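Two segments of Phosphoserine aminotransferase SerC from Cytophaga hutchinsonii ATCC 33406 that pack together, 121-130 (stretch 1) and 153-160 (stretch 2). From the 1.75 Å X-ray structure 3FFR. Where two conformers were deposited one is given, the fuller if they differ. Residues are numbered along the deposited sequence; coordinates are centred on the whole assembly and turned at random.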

# COMPACT_ATOMS: atom_id res chain seq x y z
N TYR A 121 -12.84 -10.21 30.65
CA TYR A 121 -12.44 -10.92 31.89
C TYR A 121 -12.33 -12.40 31.51
O TYR A 121 -13.33 -13.11 31.44
CB TYR A 121 -13.42 -10.64 33.06
CG TYR A 121 -13.47 -9.16 33.27
CD1 TYR A 121 -12.52 -8.51 34.05
CD2 TYR A 121 -14.38 -8.37 32.58
CE1 TYR A 121 -12.52 -7.13 34.18
CE2 TYR A 121 -14.37 -6.96 32.71
CZ TYR A 121 -13.44 -6.36 33.51
OH TYR A 121 -13.42 -4.98 33.64
N PRO A 122 -11.11 -12.83 31.21
CA PRO A 122 -10.91 -14.14 30.61
C PRO A 122 -11.43 -15.32 31.38
O PRO A 122 -11.73 -16.34 30.79
CB PRO A 122 -9.38 -14.25 30.51
CG PRO A 122 -8.91 -12.88 30.39
CD PRO A 122 -9.86 -12.05 31.20
N ALA A 123 -11.51 -15.18 32.68
CA ALA A 123 -11.96 -16.30 33.51
C ALA A 123 -13.36 -16.75 33.06
O ALA A 123 -13.72 -17.91 33.18
CB ALA A 123 -11.99 -15.89 34.98
N ASP A 124 -14.10 -15.80 32.50
CA ASP A 124 -15.49 -15.98 32.07
C ASP A 124 -15.65 -16.35 30.59
O ASP A 124 -16.78 -16.44 30.08
CB ASP A 124 -16.27 -14.68 32.25
CG ASP A 124 -16.41 -14.27 33.70
OD1 ASP A 124 -16.35 -15.15 34.60
OD2 ASP A 124 -16.59 -13.05 33.93
N ILE A 125 -14.54 -16.56 29.92
CA ILE A 125 -14.58 -16.80 28.47
C ILE A 125 -14.14 -18.20 28.07
O ILE A 125 -13.15 -18.72 28.58
CB ILE A 125 -13.68 -15.77 27.75
CG1 ILE A 125 -14.16 -14.34 28.08
CG2 ILE A 125 -13.63 -16.00 26.22
CD1 ILE A 125 -13.28 -13.24 27.45
N THR A 126 -14.93 -18.82 27.20
CA THR A 126 -14.55 -20.10 26.62
C THR A 126 -14.49 -19.90 25.09
O THR A 126 -15.08 -18.98 24.53
CB THR A 126 -15.53 -21.23 26.97
OG1 THR A 126 -16.83 -20.88 26.50
CG2 THR A 126 -15.56 -21.50 28.49
N VAL A 127 -13.75 -20.76 24.43
CA VAL A 127 -13.58 -20.72 22.97
C VAL A 127 -13.99 -22.07 22.40
O VAL A 127 -13.45 -23.11 22.83
CB VAL A 127 -12.11 -20.43 22.58
CG1 VAL A 127 -11.96 -20.45 21.07
CG2 VAL A 127 -11.61 -19.10 23.20
N PRO A 128 -14.95 -22.08 21.45
CA PRO A 128 -15.34 -23.36 20.88
C PRO A 128 -14.17 -24.08 20.25
O PRO A 128 -13.28 -23.46 19.63
CB PRO A 128 -16.37 -22.99 19.82
CG PRO A 128 -16.94 -21.68 20.31
CD PRO A 128 -15.82 -20.97 21.00
N ALA A 129 -14.21 -25.39 20.36
CA ALA A 129 -13.14 -26.23 19.85
C ALA A 129 -12.95 -26.11 18.35
O ALA A 129 -11.82 -26.25 17.85
CB ALA A 129 -13.39 -27.72 20.25
N ASP A 130 -14.03 -25.85 17.64
CA ASP A 130 -13.97 -25.79 16.16
C ASP A 130 -13.58 -24.41 15.62
O ASP A 130 -13.53 -24.19 14.42
CB ASP A 130 -15.25 -26.30 15.48
CG ASP A 130 -16.47 -25.48 15.78
OD1 ASP A 130 -16.37 -24.53 16.59
OD2 ASP A 130 -17.54 -25.80 15.20
N ASN A 153 -2.58 -13.90 27.38
CA ASN A 153 -1.89 -15.16 27.64
C ASN A 153 -2.80 -16.28 28.11
O ASN A 153 -2.39 -17.44 28.15
CB ASN A 153 -0.75 -14.99 28.66
CG ASN A 153 0.46 -14.29 28.08
OD1 ASN A 153 0.57 -14.13 26.86
ND2 ASN A 153 1.39 -13.88 28.95
N THR A 154 -4.02 -15.92 28.48
CA THR A 154 -4.97 -16.92 29.00
C THR A 154 -5.66 -17.68 27.90
O THR A 154 -6.29 -18.71 28.14
CB THR A 154 -6.08 -16.31 29.87
OG1 THR A 154 -6.92 -15.46 29.09
CG2 THR A 154 -5.50 -15.57 31.06
N PHE A 155 -5.53 -17.21 26.68
CA PHE A 155 -6.25 -17.84 25.54
C PHE A 155 -5.66 -19.13 24.99
O PHE A 155 -6.39 -20.00 24.52
CB PHE A 155 -6.51 -16.84 24.42
CG PHE A 155 -7.66 -15.90 24.73
CD1 PHE A 155 -7.46 -14.77 25.50
CD2 PHE A 155 -8.95 -16.19 24.31
CE1 PHE A 155 -8.51 -13.93 25.81
CE2 PHE A 155 -10.00 -15.35 24.63
CZ PHE A 155 -9.78 -14.22 25.39
N ARG A 156 -4.36 -19.27 25.11
CA ARG A 156 -3.69 -20.44 24.54
C ARG A 156 -4.28 -21.74 25.01
O ARG A 156 -4.49 -22.66 24.22
CB ARG A 156 -2.20 -20.51 24.81
CG ARG A 156 -1.74 -21.93 24.49
CD ARG A 156 -2.50 -22.36 23.22
NE ARG A 156 -1.98 -21.58 22.12
CZ ARG A 156 -2.60 -21.23 20.99
NH1 ARG A 156 -3.87 -21.53 20.72
NH2 ARG A 156 -1.92 -20.52 20.14
N ASP A 157 -4.57 -21.83 26.29
CA ASP A 157 -5.08 -23.10 26.83
C ASP A 157 -6.55 -23.34 26.60
O ASP A 157 -7.03 -24.45 26.78
CB ASP A 157 -4.73 -23.24 28.30
CG ASP A 157 -3.28 -23.61 28.53
OD1 ASP A 157 -2.54 -23.91 27.54
OD2 ASP A 157 -2.88 -23.63 29.71
N LYS A 158 -7.26 -22.30 26.19
CA LYS A 158 -8.71 -22.40 25.92
C LYS A 158 -9.00 -23.15 24.62
O LYS A 158 -10.07 -23.73 24.43
CB LYS A 158 -9.35 -21.02 25.88
CG LYS A 158 -9.25 -20.26 27.17
CD LYS A 158 -10.00 -18.93 27.04
CE LYS A 158 -9.79 -18.02 28.24
NZ LYS A 158 -10.32 -18.60 29.50
N ASN A 159 -8.05 -23.10 23.69
CA ASN A 159 -8.15 -23.82 22.42
C ASN A 159 -6.73 -23.96 21.90
O ASN A 159 -6.21 -23.08 21.24
CB ASN A 159 -9.08 -23.13 21.41
CG ASN A 159 -9.27 -23.92 20.14
OD1 ASN A 159 -8.36 -24.63 19.70
ND2 ASN A 159 -10.44 -23.77 19.49
N LYS A 160 -6.11 -25.09 22.22
CA LYS A 160 -4.68 -25.24 21.98
C LYS A 160 -4.29 -25.23 20.53
O LYS A 160 -3.20 -24.80 20.19
CB LYS A 160 -4.15 -26.47 22.72
CG LYS A 160 -4.31 -26.22 24.24
CD LYS A 160 -3.87 -27.30 25.04
CE LYS A 160 -4.27 -27.08 26.50
NZ LYS A 160 -5.74 -27.15 26.66
O HOH W 1 -11.70 -25.22 22.80
O HOH W 2 -12.34 -22.88 25.96
O HOH W 3 -9.23 -26.67 18.13

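Two polar side chains of stretch 2, Lys 158 and Asn 159, hold the backbone of stretch 1, and a small apolar cluster packs beside them. The two stretches bury 444 Å².

Lys 158 has the largest area covered by the other stretch, 87 Å². Its CA-to-CB bond points toward stretch 1, and chi1 is m. Chi2 and chi3 are both t, so the chain runs out extended as far as CE. Chi4 turns to m, and NZ donates to Pro 122 O at 3.0 Å and to Ile 125 O at 3.0 Å. Pro 122 O also accepts from Ile 125 N at 2.9 Å, within the 3-10 segment and following turn. The lysine ties together the carbonyls at both ends of this turn. A long, flexible side chain with a multiple donor at its tip suits the task. Its aliphatic part is used as well: CB lies 4.0 Å from Val 127 CG2.

Asn 159 has chi1 t and chi2 near -32°. This carries its amide to the backbone beyond Val 127. ND2 donates to Ala 129 O at 3.3 Å and makes a weak bond to Pro 128 O at 2.9 Å, where the N-H...O angle is only 126°. Water 3 lies 2.7 Å from Asn 159 OD1 and 2.6 Å from Ala 129 O. An amide fits here because it offers a donor and an acceptor at one tip. Its CB packs 3.9 Å from Val 127 CG1.

Ile 125 and Val 127 are buried and point toward stretch 2, while Thr 126 between them points away and is exposed. Val 127 has chi1 t. Its CG2 meets the edge of the Phe 155 ring, 4.1 Å from CD2, while CG1 reaches Asn 159. With chi1 m, Ile 125 CG2 lies 4.0 Å from Phe 155 CE2; chi2 is t. The CA-to-CB bond of Phe 155 points sideways, but chi1 m and chi2 near 83° bring the ring closer to stretch 1. Branched aliphatic residues and a flat ring fill this buried space without needing polar partners.

At the other end, Pro 122 CB lies 3.1 Å from Thr 154 OG1. Both CA-to-CB bonds point toward the other stretch, and Thr 154 has chi1 p. Pro 122 lends a compact apolar ring.

Water 1 donates to Val 127 O and Lys 158 O, both at 2.7 Å. Water 2 accepts from Val 127 N at 3.0 Å and donates to Lys 158 O at 2.9 Å.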